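Local coordinates for hypothetical protein, GDSL-like Lipase/Acylhydrolase family protein (Bacteroides uniformis, PDB 4M8K), which probably hydrolyses ester bonds as a member of the GDSL-like lipase/acylhydrolase family, its natural substrate being unknown, at residues Y189-K201 and Q212-P224. Residues are numbered along the deposited sequence; the frame is centred on the assembly and turned at random. Where two conformers were deposited one is given.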
# COMPACT_ATOMS: atom_id res chain seq x y z
N TYR A 189 -11.52 11.98 2.86
CA TYR A 189 -12.22 11.03 2.00
C TYR A 189 -12.99 9.93 2.77
O TYR A 189 -13.65 9.09 2.14
CB TYR A 189 -11.24 10.45 0.98
CG TYR A 189 -10.86 11.47 -0.11
CD1 TYR A 189 -11.74 11.78 -1.15
CD2 TYR A 189 -9.66 12.15 -0.05
CE1 TYR A 189 -11.38 12.69 -2.13
CE2 TYR A 189 -9.31 13.08 -1.00
CZ TYR A 189 -10.16 13.33 -2.05
OH TYR A 189 -9.76 14.30 -2.96
N GLY A 190 -12.98 9.99 4.10
CA GLY A 190 -13.74 9.02 4.90
C GLY A 190 -13.14 7.62 4.77
O GLY A 190 -13.87 6.65 4.76
N ILE A 191 -11.84 7.54 4.54
CA ILE A 191 -11.15 6.27 4.48
C ILE A 191 -10.42 5.99 5.80
O ILE A 191 -9.62 6.84 6.28
CB ILE A 191 -10.08 6.31 3.37
CG1 ILE A 191 -10.67 6.46 1.97
CG2 ILE A 191 -9.16 5.08 3.45
CD1 ILE A 191 -11.75 5.48 1.64
N GLU A 192 -10.64 4.81 6.37
CA GLU A 192 -9.87 4.38 7.57
C GLU A 192 -8.37 4.29 7.32
O GLU A 192 -7.90 3.70 6.33
CB GLU A 192 -10.36 3.03 8.12
CG GLU A 192 -9.47 2.39 9.21
CD GLU A 192 -10.10 2.26 10.60
OE1 GLU A 192 -11.12 1.55 10.69
OE2 GLU A 192 -9.52 2.81 11.58
N ASN A 193 -7.62 4.89 8.25
CA ASN A 193 -6.18 4.93 8.17
C ASN A 193 -5.61 4.07 9.29
O ASN A 193 -5.82 4.37 10.44
CB ASN A 193 -5.69 6.38 8.27
CG ASN A 193 -4.22 6.51 8.12
OD1 ASN A 193 -3.55 5.68 7.47
ND2 ASN A 193 -3.67 7.55 8.70
N ILE A 194 -4.90 3.00 8.94
CA ILE A 194 -4.30 2.08 9.93
C ILE A 194 -2.91 2.59 10.23
O ILE A 194 -2.00 2.53 9.40
CB ILE A 194 -4.28 0.65 9.38
CG1 ILE A 194 -5.72 0.27 9.05
CG2 ILE A 194 -3.68 -0.30 10.39
CD1 ILE A 194 -5.92 -0.96 8.22
N ARG A 195 -2.73 3.13 11.42
CA ARG A 195 -1.44 3.72 11.79
C ARG A 195 -0.56 2.68 12.46
O ARG A 195 -0.69 2.40 13.63
CB ARG A 195 -1.65 4.96 12.63
CG ARG A 195 -2.31 6.04 11.78
CD ARG A 195 -2.59 7.36 12.52
NE ARG A 195 -3.50 7.17 13.63
CZ ARG A 195 -4.83 7.01 13.52
NH1 ARG A 195 -5.45 7.03 12.33
NH2 ARG A 195 -5.56 6.84 14.61
N LEU A 196 0.33 2.07 11.69
CA LEU A 196 1.14 1.01 12.24
C LEU A 196 2.08 1.52 13.35
O LEU A 196 2.52 2.66 13.30
CB LEU A 196 1.96 0.38 11.16
CG LEU A 196 1.16 -0.21 10.02
CD1 LEU A 196 2.14 -0.73 8.96
CD2 LEU A 196 0.27 -1.30 10.52
N HIS A 197 2.34 0.67 14.34
CA HIS A 197 3.28 1.01 15.39
C HIS A 197 4.10 -0.22 15.78
O HIS A 197 3.62 -1.33 15.68
CB HIS A 197 2.52 1.55 16.60
CG HIS A 197 1.51 0.57 17.14
ND1 HIS A 197 1.80 -0.34 18.14
CD2 HIS A 197 0.21 0.38 16.83
CE1 HIS A 197 0.73 -1.07 18.39
NE2 HIS A 197 -0.24 -0.66 17.60
N ASP A 198 5.31 -0.01 16.26
CA ASP A 198 6.12 -1.10 16.81
C ASP A 198 6.28 -2.23 15.80
O ASP A 198 6.06 -3.39 16.09
CB ASP A 198 5.47 -1.59 18.11
CG ASP A 198 5.32 -0.45 19.09
OD1 ASP A 198 6.36 0.13 19.44
OD2 ASP A 198 4.18 -0.12 19.47
N ILE A 199 6.68 -1.84 14.60
CA ILE A 199 6.95 -2.79 13.53
C ILE A 199 8.46 -3.09 13.46
O ILE A 199 9.25 -2.24 13.09
CB ILE A 199 6.44 -2.20 12.19
CG1 ILE A 199 4.96 -1.80 12.28
CG2 ILE A 199 6.61 -3.18 11.09
CD1 ILE A 199 4.00 -2.90 12.73
N ASP A 200 8.83 -4.33 13.75
CA ASP A 200 10.20 -4.75 13.70
C ASP A 200 10.67 -4.75 12.27
O ASP A 200 10.03 -5.33 11.39
CB ASP A 200 10.37 -6.14 14.32
CG ASP A 200 11.81 -6.53 14.49
OD1 ASP A 200 12.48 -5.95 15.38
OD2 ASP A 200 12.29 -7.42 13.72
N LYS A 201 11.78 -4.08 12.03
CA LYS A 201 12.35 -4.01 10.71
C LYS A 201 13.81 -4.45 10.66
O LYS A 201 14.58 -4.25 11.58
CB LYS A 201 12.23 -2.63 10.12
CG LYS A 201 10.78 -2.12 9.91
CD LYS A 201 10.66 -0.59 9.78
CE LYS A 201 9.21 -0.15 9.95
NZ LYS A 201 9.01 1.30 9.88
N GLN A 212 4.13 -10.06 11.10
CA GLN A 212 3.06 -10.52 11.98
C GLN A 212 2.33 -9.38 12.63
O GLN A 212 1.10 -9.39 12.74
CB GLN A 212 3.57 -11.45 13.07
CG GLN A 212 4.18 -12.75 12.54
CD GLN A 212 4.32 -13.81 13.62
OE1 GLN A 212 3.97 -13.59 14.78
NE2 GLN A 212 4.83 -14.96 13.25
N SER A 213 3.11 -8.40 13.07
CA SER A 213 2.52 -7.21 13.70
C SER A 213 1.63 -6.45 12.73
O SER A 213 0.55 -5.95 13.12
CB SER A 213 3.62 -6.32 14.29
OG SER A 213 4.38 -7.03 15.25
N ILE A 214 2.09 -6.32 11.48
CA ILE A 214 1.29 -5.61 10.45
C ILE A 214 -0.04 -6.34 10.21
O ILE A 214 -1.11 -5.74 10.29
CB ILE A 214 2.01 -5.42 9.10
CG1 ILE A 214 3.24 -4.51 9.28
CG2 ILE A 214 1.04 -4.84 8.08
CD1 ILE A 214 4.16 -4.49 8.06
N ASP A 215 0.07 -7.63 9.95
CA ASP A 215 -1.12 -8.53 9.85
C ASP A 215 -2.08 -8.27 10.99
O ASP A 215 -3.24 -7.92 10.76
CB ASP A 215 -0.63 -9.99 9.77
CG ASP A 215 -1.73 -11.05 9.97
OD1 ASP A 215 -2.91 -10.81 9.72
OD2 ASP A 215 -1.33 -12.14 10.44
N ALA A 216 -1.58 -8.36 12.23
CA ALA A 216 -2.45 -8.23 13.38
C ALA A 216 -3.07 -6.85 13.46
O ALA A 216 -4.25 -6.74 13.72
CB ALA A 216 -1.73 -8.57 14.70
N GLN A 217 -2.28 -5.80 13.21
CA GLN A 217 -2.80 -4.45 13.30
C GLN A 217 -3.80 -4.11 12.20
O GLN A 217 -4.76 -3.38 12.45
CB GLN A 217 -1.64 -3.43 13.33
CG GLN A 217 -0.97 -3.40 14.68
CD GLN A 217 0.29 -2.56 14.70
OE1 GLN A 217 0.34 -1.45 14.14
NE2 GLN A 217 1.32 -3.08 15.37
N VAL A 218 -3.57 -4.59 10.97
CA VAL A 218 -4.57 -4.42 9.90
C VAL A 218 -5.89 -5.11 10.32
O VAL A 218 -6.98 -4.52 10.21
CB VAL A 218 -4.03 -4.93 8.53
CG1 VAL A 218 -5.12 -4.95 7.48
CG2 VAL A 218 -2.88 -4.04 8.06
N TRP A 219 -5.80 -6.32 10.88
CA TRP A 219 -6.99 -7.07 11.27
C TRP A 219 -7.74 -6.37 12.41
O TRP A 219 -8.96 -6.28 12.35
CB TRP A 219 -6.65 -8.54 11.62
CG TRP A 219 -7.84 -9.38 12.07
CD1 TRP A 219 -8.03 -9.95 13.31
CD2 TRP A 219 -9.02 -9.69 11.32
NE1 TRP A 219 -9.23 -10.59 13.36
CE2 TRP A 219 -9.85 -10.48 12.15
CE3 TRP A 219 -9.44 -9.41 10.02
CZ2 TRP A 219 -11.06 -10.98 11.72
CZ3 TRP A 219 -10.65 -9.90 9.60
CH2 TRP A 219 -11.45 -10.67 10.45
N GLU A 220 -7.03 -5.78 13.36
CA GLU A 220 -7.67 -4.94 14.38
C GLU A 220 -8.62 -3.91 13.76
O GLU A 220 -9.69 -3.67 14.30
CB GLU A 220 -6.64 -4.21 15.26
CG GLU A 220 -5.89 -5.05 16.30
CD GLU A 220 -4.68 -4.30 16.91
OE1 GLU A 220 -4.75 -3.06 16.98
OE2 GLU A 220 -3.66 -4.93 17.30
N SER A 221 -8.23 -3.27 12.66
CA SER A 221 -9.05 -2.20 12.08
C SER A 221 -10.12 -2.76 11.13
O SER A 221 -11.24 -2.28 11.11
CB SER A 221 -8.13 -1.21 11.37
OG SER A 221 -7.24 -0.68 12.32
N VAL A 222 -9.78 -3.78 10.37
CA VAL A 222 -10.71 -4.29 9.37
C VAL A 222 -11.85 -5.12 9.99
O VAL A 222 -12.98 -5.07 9.51
CB VAL A 222 -9.94 -5.08 8.28
CG1 VAL A 222 -10.86 -5.76 7.28
CG2 VAL A 222 -9.00 -4.15 7.49
N SER A 223 -11.56 -5.87 11.06
CA SER A 223 -12.53 -6.76 11.70
C SER A 223 -13.89 -6.14 11.96
O SER A 223 -14.87 -6.66 11.46
CB SER A 223 -12.01 -7.23 13.06
OG SER A 223 -11.74 -8.59 13.03
N PRO A 224 -13.96 -5.08 12.79
CA PRO A 224 -15.31 -4.58 13.11
C PRO A 224 -16.11 -4.25 11.85
O PRO A 224 -17.18 -4.83 11.64
CB PRO A 224 -15.03 -3.33 13.96
CG PRO A 224 -13.67 -3.56 14.55
CD PRO A 224 -12.91 -4.30 13.49
O HOH W 1 -11.78 -0.03 12.61
O HOH W 2 -2.00 -0.01 14.14
O HOH W 3 7.11 -6.16 15.21
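Gln217 reaches from the helix and lays its amide over one face of the His197 ring. The two planes are 15° apart, a stacked arrangement, with Gln217 NE2 3.6 Å above the ring plane. The same amide pairs with the His197 backbone at both ends. Gln217 OE1 takes the His197 N-H on an in-plane lone pair at 2.9 Å. Gln217 NE2 gives a nearly straight bond, 169°, to His197 O, also 2.9 Å long. The chain of Gln217 is extended beyond CG (chi2 172°), which carries the amide across to the loop. Water 2 also donates to Gln217 OE1 and joins it to Arg195 O. With an alanine at this position, the His197 N-H and C=O would probably lose these two mates, and the ring its amide stack. At the ring's edge, His197 ND1 donates to Asp198 OD2 at 2.7 Å.

Strand 192-195 is the outermost strand on its side of the parallel five-stranded sheet, beside strand 165-170. The 212-222 part of helix 208-222 runs roughly antiparallel to it, the axes of these two segments coming within 8.7 Å, in the three-layer alpha/beta fold of GDSL hydrolases.

Ile194 points toward the helix. Its CG1 lies 3.7 Å from Ser221 CB, and CD1 runs on to Val218. Leu196 CD1 and Ile199 CD1 both touch Ile214 CG1, and Ile199 crosses Ile214 at about a right angle. Trp64 of helix 64-71 also touches Ile214. In the modelled conformer a water links Glu192 OE1 to Ser221 O. At the other end a water joins Asp198 O and Asp200 N to Ser213 OG, which also bonds to Gln209 O.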